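Local coordinates for exonuclease (Laribacter hongkongensis, PDB 3SYY), which is an alkaline exonuclease that digests double-stranded DNA with strict 5'-to-3' polarity and carries magnesium ions in a PD-(D/E)XK-type nuclease fold, at residues A10-A22 with G87-S100. Residues are numbered along the deposited sequence; the frame is centred on the assembly and turned at random.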
# COMPACT_ATOMS: atom_id res chain seq x y z
N ALA A 10 5.55 21.99 16.25
CA ALA A 10 4.83 23.20 16.60
C ALA A 10 5.10 24.34 15.64
O ALA A 10 4.22 25.12 15.31
CB ALA A 10 5.13 23.63 18.04
N ALA A 11 6.34 24.45 15.18
CA ALA A 11 6.71 25.54 14.28
C ALA A 11 6.09 25.35 12.89
O ALA A 11 5.94 26.31 12.14
CB ALA A 11 8.24 25.63 14.18
N ARG A 12 5.73 24.11 12.56
CA ARG A 12 5.23 23.75 11.23
C ARG A 12 3.69 23.62 11.16
O ARG A 12 3.12 23.66 10.06
CB ARG A 12 5.90 22.43 10.80
CG ARG A 12 7.38 22.64 10.59
CD ARG A 12 8.21 21.38 10.29
NE ARG A 12 9.61 21.78 9.99
CZ ARG A 12 10.46 22.30 10.89
NH1 ARG A 12 11.69 22.63 10.53
NH2 ARG A 12 10.09 22.49 12.16
N LEU A 13 3.05 23.48 12.31
CA LEU A 13 1.58 23.25 12.39
C LEU A 13 0.74 24.27 11.61
O LEU A 13 0.89 25.47 11.79
CB LEU A 13 1.10 23.16 13.86
CG LEU A 13 -0.39 22.75 14.02
CD1 LEU A 13 -0.54 21.28 13.81
CD2 LEU A 13 -0.89 23.13 15.44
N GLY A 14 -0.10 23.80 10.70
CA GLY A 14 -0.96 24.69 9.95
C GLY A 14 -0.29 25.50 8.85
O GLY A 14 -0.97 26.26 8.17
N LYS A 15 1.02 25.35 8.64
CA LYS A 15 1.73 26.18 7.65
C LYS A 15 1.98 25.44 6.36
O LYS A 15 2.15 24.22 6.35
CB LYS A 15 3.08 26.67 8.20
CG LYS A 15 2.97 27.62 9.38
CD LYS A 15 4.37 28.07 9.85
CE LYS A 15 4.26 29.01 10.99
NZ LYS A 15 5.60 29.22 11.60
N VAL A 16 1.96 26.17 5.24
CA VAL A 16 2.48 25.68 4.00
C VAL A 16 4.01 25.63 4.16
O VAL A 16 4.62 26.61 4.60
CB VAL A 16 2.09 26.57 2.84
CG1 VAL A 16 2.79 26.12 1.55
CG2 VAL A 16 0.56 26.53 2.65
N THR A 17 4.62 24.48 3.84
CA THR A 17 6.08 24.40 3.94
C THR A 17 6.70 24.23 2.56
O THR A 17 6.05 23.78 1.61
CB THR A 17 6.55 23.28 4.88
OG1 THR A 17 5.96 22.04 4.44
CG2 THR A 17 6.16 23.56 6.33
N ALA A 18 7.97 24.59 2.44
CA ALA A 18 8.67 24.50 1.16
C ALA A 18 8.59 23.07 0.56
O ALA A 18 8.45 22.90 -0.63
CB ALA A 18 10.17 24.90 1.36
N SER A 19 8.68 22.06 1.42
CA SER A 19 8.68 20.66 0.94
C SER A 19 7.34 20.25 0.31
O SER A 19 7.26 19.22 -0.35
CB SER A 19 9.02 19.72 2.09
OG SER A 19 8.12 19.94 3.16
N ARG A 20 6.31 21.09 0.47
CA ARG A 20 4.99 20.74 -0.06
C ARG A 20 4.53 21.70 -1.11
O ARG A 20 3.40 21.61 -1.63
CB ARG A 20 3.95 20.69 1.08
CG ARG A 20 4.30 19.69 2.21
CD ARG A 20 4.33 18.22 1.70
NE ARG A 20 3.03 17.72 1.22
CZ ARG A 20 2.02 17.32 2.00
NH1 ARG A 20 2.10 17.31 3.33
NH2 ARG A 20 0.89 16.88 1.42
N VAL A 21 5.39 22.66 -1.46
CA VAL A 21 4.97 23.65 -2.45
C VAL A 21 4.58 23.00 -3.77
O VAL A 21 3.64 23.45 -4.44
CB VAL A 21 6.02 24.78 -2.63
CG1 VAL A 21 5.72 25.57 -3.88
CG2 VAL A 21 5.95 25.69 -1.46
N ALA A 22 5.28 21.94 -4.16
CA ALA A 22 4.90 21.28 -5.40
C ALA A 22 3.43 20.75 -5.37
O ALA A 22 2.74 20.78 -6.38
CB ALA A 22 5.87 20.12 -5.73
N GLY A 87 16.36 26.15 11.74
CA GLY A 87 15.08 25.47 11.89
C GLY A 87 14.16 26.01 10.83
O GLY A 87 14.56 26.23 9.69
N LEU A 88 12.92 26.29 11.20
CA LEU A 88 11.97 26.82 10.25
C LEU A 88 12.12 28.33 10.13
O LEU A 88 12.11 29.03 11.12
CB LEU A 88 10.56 26.46 10.68
CG LEU A 88 9.58 26.86 9.58
CD1 LEU A 88 9.41 25.69 8.61
CD2 LEU A 88 8.29 27.25 10.23
N ILE A 89 12.26 28.81 8.91
CA ILE A 89 12.35 30.24 8.64
C ILE A 89 11.05 30.67 8.01
O ILE A 89 10.69 30.21 6.92
CB ILE A 89 13.50 30.53 7.62
CG1 ILE A 89 14.83 29.92 8.10
CG2 ILE A 89 13.63 32.04 7.33
CD1 ILE A 89 15.30 30.51 9.37
N ASP A 90 10.35 31.60 8.66
CA ASP A 90 9.10 32.11 8.09
C ASP A 90 9.32 33.00 6.86
O ASP A 90 10.35 33.70 6.75
CB ASP A 90 8.27 32.78 9.20
CG ASP A 90 7.81 31.77 10.25
OD1 ASP A 90 7.22 30.71 9.90
OD2 ASP A 90 8.07 31.99 11.43
N HIS A 91 8.41 32.97 5.91
CA HIS A 91 8.52 33.84 4.77
C HIS A 91 8.49 35.27 5.31
O HIS A 91 7.80 35.54 6.31
CB HIS A 91 7.38 33.59 3.80
CG HIS A 91 7.44 34.43 2.56
ND1 HIS A 91 7.93 33.97 1.35
CD2 HIS A 91 7.05 35.71 2.35
CE1 HIS A 91 7.84 34.93 0.45
NE2 HIS A 91 7.30 36.00 1.03
N PRO A 92 9.33 36.16 4.75
CA PRO A 92 9.38 37.52 5.35
C PRO A 92 8.01 38.27 5.41
O PRO A 92 7.79 39.01 6.36
CB PRO A 92 10.42 38.26 4.47
CG PRO A 92 10.58 37.44 3.22
CD PRO A 92 10.31 35.99 3.67
N THR A 93 7.11 38.03 4.45
CA THR A 93 5.82 38.75 4.36
C THR A 93 4.51 37.90 4.23
O THR A 93 3.38 38.42 4.44
CB THR A 93 5.85 39.74 3.20
OG1 THR A 93 5.94 39.02 1.97
CG2 THR A 93 7.08 40.70 3.35
N ILE A 94 4.63 36.63 3.86
CA ILE A 94 3.43 35.79 3.73
C ILE A 94 3.24 34.97 5.00
O ILE A 94 4.02 34.05 5.32
CB ILE A 94 3.49 34.88 2.49
CG1 ILE A 94 3.71 35.72 1.24
CG2 ILE A 94 2.19 33.99 2.43
CD1 ILE A 94 3.91 34.90 -0.07
N ALA A 95 2.22 35.34 5.78
CA ALA A 95 2.00 34.64 7.03
C ALA A 95 1.55 33.19 6.73
O ALA A 95 0.87 32.96 5.73
CB ALA A 95 0.91 35.37 7.85
N GLY A 96 1.96 32.26 7.60
CA GLY A 96 1.58 30.83 7.53
C GLY A 96 2.37 30.05 6.48
O GLY A 96 1.87 29.07 5.90
N PHE A 97 3.60 30.50 6.21
CA PHE A 97 4.42 29.95 5.11
C PHE A 97 5.87 30.01 5.54
O PHE A 97 6.35 31.05 6.03
CB PHE A 97 4.18 30.80 3.86
CG PHE A 97 4.88 30.34 2.56
CD1 PHE A 97 5.20 31.32 1.60
CD2 PHE A 97 5.15 29.00 2.25
CE1 PHE A 97 5.80 31.00 0.36
CE2 PHE A 97 5.74 28.65 1.02
CZ PHE A 97 6.07 29.62 0.05
N GLY A 98 6.58 28.90 5.35
CA GLY A 98 7.93 28.81 5.83
C GLY A 98 8.74 27.74 5.16
O GLY A 98 8.23 26.95 4.33
N ALA A 99 10.03 27.70 5.50
CA ALA A 99 10.94 26.76 4.81
C ALA A 99 12.00 26.29 5.78
O ALA A 99 12.42 27.04 6.67
CB ALA A 99 11.62 27.44 3.59
N SER A 100 12.44 25.04 5.59
CA SER A 100 13.39 24.48 6.49
C SER A 100 14.59 23.95 5.68
O SER A 100 14.69 22.73 5.42
CB SER A 100 12.71 23.36 7.28
OG SER A 100 13.56 22.96 8.32
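K15 reaches across to D90 and closes a salt bridge, NZ to OD1 at 2.8 Å. The ammonium meets the syn side of the carboxylate, 20° out of its plane. The same NZ also gives a hydrogen bond to A11 O at 3.0 Å, in the carbonyl plane, so two oxygens from the two segments grip it. The lysine chain is fully extended beyond CG. It crosses L88, whose CD2 lies against both NZ and A11 O, 3.2 Å from A11 O.

Strand 16-17 runs parallel to strand 97-99. V16 N donates to G96 O at 3.0 Å, and V16 O accepts from G98 N at 3.1 Å. G98 O then takes a weak bond from A18 N. T17 N turns the other way, to Y39 OH. On its other side strand 97-99 pairs antiparallel with strand 89-90, where I89 and A99 exchange backbone bonds. The result is a small mixed sheet with 97-99 in the middle, within the YqaJ-like domain of the lambda-exonuclease-like PD-(D/E)XK nucleases.

V16 and F97 share one face of this sheet. V16 CG1 packs on F97 CD2 at 3.8 Å, and V21 CG2 meets the ring edge at CE2.

R12 serves the end nearer the metals. Its NH1 donates to S100 OG at 2.9 Å, in the guanidinium plane, though the N-H...O angle is only 141°. L88 CB lies over one guanidinium face, nearer its border than its middle. NH2 is bonded to W8 O, and the W8 ring makes a cation-pi contact. S100 belongs with E112 to one magnesium site. The S100 side chain stands about 5 Å from the magnesium ion, so its hydroxyl is not the ligand; R12 probably helps to position the residue from the second shell.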